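Local coordinates for diol-dehydratase (Roseburia inulinivorans, PDB 5I2A), which catalyses, as a B12-independent glycyl radical enzyme, the dehydration of 1,2-propanediol, at residues D20-A24 / A81-C85; W270-Q274 / K322-L326. All coordinates share one frame; numbering follows the deposited sequence.

Contact 1: D20-A24 / A81-C85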
loop_
_atom_site.group_PDB
_atom_site.type_symbol
_atom_site.label_atom_id
_atom_site.label_comp_id
_atom_site.label_asym_id
_atom_site.label_seq_id
_atom_site.Cartn_x
_atom_site.Cartn_y
_atom_site.Cartn_z
ATOM N N ASP A 20 -37.822 24.057 13.633
ATOM C CA ASP A 20 -37.773 25.383 13.019
ATOM C C ASP A 20 -36.369 25.977 13.088
ATOM O O ASP A 20 -35.936 26.664 12.174
ATOM C CB ASP A 20 -38.769 26.334 13.694
ATOM C CG ASP A 20 -40.216 25.961 13.417
ATOM O OD1 ASP A 20 -40.488 25.273 12.411
ATOM O OD2 ASP A 20 -41.080 26.359 14.209
ATOM N N HIS A 21 -35.667 25.717 14.180
ATOM C CA HIS A 21 -34.301 26.200 14.305
ATOM C C HIS A 21 -33.389 25.602 13.216
ATOM O O HIS A 21 -32.575 26.317 12.640
ATOM C CB HIS A 21 -33.743 25.895 15.689
ATOM C CG HIS A 21 -32.348 26.397 15.897
ATOM N ND1 HIS A 21 -32.037 27.740 15.922
ATOM C CD2 HIS A 21 -31.177 25.735 16.062
ATOM C CE1 HIS A 21 -30.737 27.884 16.116
ATOM N NE2 HIS A 21 -30.191 26.684 16.200
ATOM N N LEU A 22 -33.531 24.311 12.919
ATOM C CA LEU A 22 -32.712 23.697 11.858
ATOM C C LEU A 22 -32.853 24.460 10.560
ATOM O O LEU A 22 -31.892 24.629 9.830
ATOM C CB LEU A 22 -33.100 22.229 11.595
ATOM C CG LEU A 22 -32.801 21.195 12.678
ATOM C CD1 LEU A 22 -32.904 19.775 12.094
ATOM C CD2 LEU A 22 -31.430 21.425 13.314
ATOM N N TYR A 23 -34.061 24.926 10.279
ATOM C CA TYR A 23 -34.341 25.467 8.961
ATOM C C TYR A 23 -34.415 27.002 8.904
ATOM O O TYR A 23 -34.780 27.551 7.884
ATOM C CB TYR A 23 -35.645 24.858 8.431
ATOM C CG TYR A 23 -35.499 23.403 8.001
ATOM C CD1 TYR A 23 -35.615 22.359 8.921
ATOM C CD2 TYR A 23 -35.228 23.077 6.677
ATOM C CE1 TYR A 23 -35.468 21.017 8.519
ATOM C CE2 TYR A 23 -35.082 21.753 6.275
ATOM C CZ TYR A 23 -35.201 20.731 7.193
ATOM O OH TYR A 23 -35.051 19.421 6.770
ATOM N N ALA A 24 -34.031 27.679 9.981
ATOM C CA ALA A 24 -34.138 29.138 10.039
ATOM C C ALA A 24 -33.259 29.810 8.989
ATOM O O ALA A 24 -33.615 30.863 8.469
ATOM C CB ALA A 24 -33.789 29.646 11.432
ATOM N N ALA A 81 -23.474 26.196 11.877
ATOM C CA ALA A 81 -24.737 26.394 11.168
ATOM C C ALA A 81 -25.533 25.096 11.107
ATOM O O ALA A 81 -25.021 24.090 10.652
ATOM C CB ALA A 81 -24.492 26.920 9.777
ATOM N N PRO A 82 -26.795 25.120 11.563
ATOM C CA PRO A 82 -27.643 23.931 11.441
ATOM C C PRO A 82 -27.786 23.486 9.984
ATOM O O PRO A 82 -27.856 24.331 9.097
ATOM C CB PRO A 82 -28.986 24.389 12.013
ATOM C CG PRO A 82 -28.630 25.579 12.923
ATOM C CD PRO A 82 -27.500 26.253 12.193
ATOM N N ARG A 83 -27.795 22.173 9.762
ATOM C CA ARG A 83 -27.885 21.592 8.415
ATOM C C ARG A 83 -26.724 22.008 7.516
ATOM O O ARG A 83 -26.815 21.922 6.297
ATOM C CB ARG A 83 -29.217 21.953 7.751
ATOM C CG ARG A 83 -30.424 21.387 8.508
ATOM C CD ARG A 83 -31.736 21.720 7.831
ATOM N NE ARG A 83 -31.913 21.026 6.565
ATOM C CZ ARG A 83 -32.057 21.631 5.389
ATOM N NH1 ARG A 83 -32.050 22.962 5.310
ATOM N NH2 ARG A 83 -32.228 20.895 4.290
ATOM N N GLY A 84 -25.634 22.453 8.128
ATOM C CA GLY A 84 -24.455 22.841 7.391
ATOM C C GLY A 84 -23.602 21.619 7.094
ATOM O O GLY A 84 -23.986 20.494 7.424
ATOM N N CYS A 85 -22.457 21.827 6.455
ATOM C CA CYS A 85 -21.518 20.730 6.277
ATOM C C CYS A 85 -20.077 21.193 6.403
ATOM O O CYS A 85 -19.747 22.350 6.120
ATOM C CB CYS A 85 -21.728 20.046 4.922
ATOM S SG CYS A 85 -21.261 21.065 3.490
HETATM O O HOH W 1 -31.157 24.866 7.089
HETATM O O HOH W 2 -34.222 18.693 4.343
#
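Arg83 lays its aliphatic stem over one face of the Tyr23 ring, and its charged end adds water-mediated polar links to an apolar contact that Pro82 shares. Arg83 CD stands 3.6 Å from the centroid of the Tyr23 ring, only 11° off the normal, a well-centred CH-pi contact. Beyond CD the chain bends at chi3 (69°); the exact placement of the guanidinium over the ring is doubtful, since the arginine has two deposited conformers and the one taken here comes too close to the tyrosine. In this conformer two waters bridge the residues. One, in the guanidinium plane, accepts from Arg83 NH1 at 2.8 Å and donates to Leu22 O, also at 2.8 Å; the other lies in the plane of the tyrosine ring, 2.7 Å from Tyr23 OH, and takes a weak bond from Arg83 NH2. Leu22 lies at the end of helix 14-22, and Tyr23 leaves helical phi/psi. Through the first water the guanidinium reaches Leu22 O, near the C-terminal end of the helix, which is likely to be electrostatically favourable. The opposing loop presents itself as a type II beta turn, Ala81 to Gly84, closed by Gly84 N to Ala81 O at 3.1 Å; Pro82 and Arg83 occupy its two corners, and Arg83 adopts the left-handed backbone conformation there. Both corner side chains are thereby directed at the helix end. Pro82 CB sits 3.6 Å from Leu22 O and also touches Leu22 CD2, while Pro82 CG reaches His21 NE2 at 3.8 Å. With no ring for Arg83 CD and no hydroxyl for the second water, an alanine in place of Tyr23 would probably leave the arginine side chain freer to swing. Tyr341, in cation-pi contact with Arg83, and Pro27 also pack against the arginine.

Contact 2: W270-Q274 / K322-L326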
loop_
_atom_site.group_PDB
_atom_site.type_symbol
_atom_site.label_atom_id
_atom_site.label_comp_id
_atom_site.label_asym_id
_atom_site.label_seq_id
_atom_site.Cartn_x
_atom_site.Cartn_y
_atom_site.Cartn_z
ATOM N N TRP A 270 -26.082 8.538 19.275
ATOM C CA TRP A 270 -25.959 9.719 18.430
ATOM C C TRP A 270 -24.489 10.096 18.201
ATOM O O TRP A 270 -24.120 10.441 17.098
ATOM C CB TRP A 270 -26.707 10.942 18.984
ATOM C CG TRP A 270 -26.446 12.135 18.101
ATOM C CD1 TRP A 270 -25.724 13.243 18.406
ATOM C CD2 TRP A 270 -26.833 12.274 16.723
ATOM N NE1 TRP A 270 -25.670 14.087 17.317
ATOM C CE2 TRP A 270 -26.336 13.507 16.271
ATOM C CE3 TRP A 270 -27.565 11.472 15.834
ATOM C CZ2 TRP A 270 -26.535 13.959 14.967
ATOM C CZ3 TRP A 270 -27.773 11.924 14.544
ATOM C CH2 TRP A 270 -27.263 13.159 14.123
ATOM N N PHE A 271 -23.662 10.041 19.236
ATOM C CA PHE A 271 -22.236 10.348 19.068
ATOM C C PHE A 271 -21.594 9.429 18.013
ATOM O O PHE A 271 -20.813 9.882 17.191
ATOM C CB PHE A 271 -21.498 10.238 20.410
ATOM C CG PHE A 271 -21.545 11.509 21.243
ATOM C CD1 PHE A 271 -21.426 12.756 20.647
ATOM C CD2 PHE A 271 -21.718 11.449 22.617
ATOM C CE1 PHE A 271 -21.465 13.922 21.408
ATOM C CE2 PHE A 271 -21.758 12.610 23.388
ATOM C CZ PHE A 271 -21.634 13.842 22.792
ATOM N N ILE A 272 -21.951 8.152 18.019
ATOM C CA ILE A 272 -21.401 7.234 17.031
ATOM C C ILE A 272 -21.906 7.612 15.633
ATOM O O ILE A 272 -21.109 7.732 14.703
ATOM C CB ILE A 272 -21.747 5.768 17.344
ATOM C CG1 ILE A 272 -21.144 5.357 18.690
ATOM C CG2 ILE A 272 -21.230 4.869 16.243
ATOM C CD1 ILE A 272 -19.614 5.602 18.795
ATOM N N GLN A 273 -23.215 7.835 15.508
ATOM C CA GLN A 273 -23.821 8.260 14.242
ATOM C C GLN A 273 -23.145 9.508 13.690
ATOM O O GLN A 273 -22.907 9.618 12.489
ATOM C CB GLN A 273 -25.318 8.537 14.412
ATOM C CG GLN A 273 -26.054 8.852 13.109
ATOM C CD GLN A 273 -26.207 7.628 12.198
ATOM O OE1 GLN A 273 -25.987 6.489 12.620
ATOM N NE2 GLN A 273 -26.592 7.867 10.944
ATOM N N GLN A 274 -22.856 10.451 14.576
ATOM C CA GLN A 274 -22.264 11.711 14.177
ATOM C C GLN A 274 -20.786 11.583 13.788
ATOM O O GLN A 274 -20.395 12.017 12.705
ATOM C CB GLN A 274 -22.408 12.751 15.294
ATOM C CG GLN A 274 -21.905 14.132 14.879
ATOM C CD GLN A 274 -21.605 15.042 16.071
ATOM O OE1 GLN A 274 -21.737 14.637 17.224
ATOM N NE2 GLN A 274 -21.202 16.271 15.788
ATOM N N LYS A 322 -32.040 15.529 15.204
ATOM C CA LYS A 322 -30.599 15.542 15.018
ATOM C C LYS A 322 -30.172 14.886 13.701
ATOM O O LYS A 322 -29.288 15.387 13.025
ATOM C CB LYS A 322 -29.904 14.866 16.207
ATOM C CG LYS A 322 -29.854 15.740 17.471
ATOM C CD LYS A 322 -28.528 16.520 17.600
ATOM C CE LYS A 322 -28.361 17.571 16.513
ATOM N NZ LYS A 322 -27.234 18.513 16.742
ATOM N N LEU A 323 -30.821 13.785 13.331
ATOM C CA LEU A 323 -30.516 13.107 12.075
ATOM C C LEU A 323 -30.683 14.029 10.863
ATOM O O LEU A 323 -30.053 13.804 9.840
ATOM C CB LEU A 323 -31.386 11.858 11.916
ATOM C CG LEU A 323 -30.941 10.659 12.769
ATOM C CD1 LEU A 323 -32.082 9.652 12.963
ATOM C CD2 LEU A 323 -29.735 9.964 12.126
ATOM N N ASN A 324 -31.523 15.059 10.978
ATOM C CA ASN A 324 -31.655 16.061 9.922
ATOM C C ASN A 324 -30.695 17.239 10.053
ATOM O O ASN A 324 -30.617 18.080 9.158
ATOM C CB ASN A 324 -33.091 16.588 9.866
ATOM C CG ASN A 324 -34.064 15.529 9.440
ATOM O OD1 ASN A 324 -34.337 15.368 8.254
ATOM N ND2 ASN A 324 -34.574 14.774 10.406
ATOM N N ASP A 325 -29.957 17.302 11.154
ATOM C CA ASP A 325 -28.986 18.388 11.337
ATOM C C ASP A 325 -27.719 18.159 10.496
ATOM O O ASP A 325 -27.053 19.105 10.083
ATOM C CB ASP A 325 -28.613 18.527 12.816
ATOM C CG ASP A 325 -27.904 19.843 13.130
ATOM O OD1 ASP A 325 -28.014 20.808 12.348
ATOM O OD2 ASP A 325 -27.241 19.902 14.178
ATOM N N LEU A 326 -27.388 16.896 10.251
ATOM C CA LEU A 326 -26.199 16.565 9.460
ATOM C C LEU A 326 -26.487 16.763 7.970
ATOM O O LEU A 326 -27.631 16.616 7.525
ATOM C CB LEU A 326 -25.748 15.128 9.757
ATOM C CG LEU A 326 -25.411 14.826 11.224
ATOM C CD1 LEU A 326 -24.968 13.384 11.392
ATOM C CD2 LEU A 326 -24.346 15.789 11.743
#
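Lys322 NZ, at the end of a chain that runs across Trp270, is gripped by three acceptors: it forms a salt bridge to Asp325 OD2 at 2.9 Å, a second to Glu72, and a hydrogen bond to Gly76 O. The bond to Asp325 uses the anti side of the carboxylate oxygen, 17° out of its plane. Gly76 O also accepts from Trp270 NE1, which pins the indole as well as the lysine to one carbonyl. Below its charged end the lysine is apolar where it meets the ring: Lys322 CB lies 3.7 Å from the centroid of the six-membered ring of Trp270, over the face. The bend at chi2 brings Lys322 CD to 3.8 Å from Trp270 NE1; the one at chi3 turns the rest of the chain toward the acidic groups. Gln274 CB covers the opposite face. Leu323 CD2 meets the ring edge in its plane, 3.7 Å from Trp270 CZ3, and Leu326 CD1 comes obliquely to 3.6 Å from Trp270 CH2. The indole thus projects from helix 262-279 onto residues 322-326, at and after the end of helix 309-323, a buried helix-to-turn packing contact. Beside it the Gln273 amide rests on Leu323 and bonds to Tyr171 and Gln345. With the carboxylates of Asp325 and Glu72 bonded to it, Lys322 probably keeps its positive charge although buried; Arg69 shares the charge of Asp325.

How the contacts relate
Contact 1 closes along the chain before contact 2 opens, and both belong to the pyruvate formate lyase-like part of the protein, their centres about 13 Å apart on one side of the chain's centre. Contact 2 is the deeper, about 17 Å from that centre to its own, against about 22 Å for contact 1. They meet directly: the backbone N of Arg83 is 2.9 Å from Asp325 OD1, a probable hydrogen bond, and Leu22 packs on Asp325. The loop of 81-85 and helix 14-22 therefore rest on the turn that follows helix 309-323, which also packs against helix 262-279, so three separate parts of the chain, the first helix among them, pack around residues 322-326.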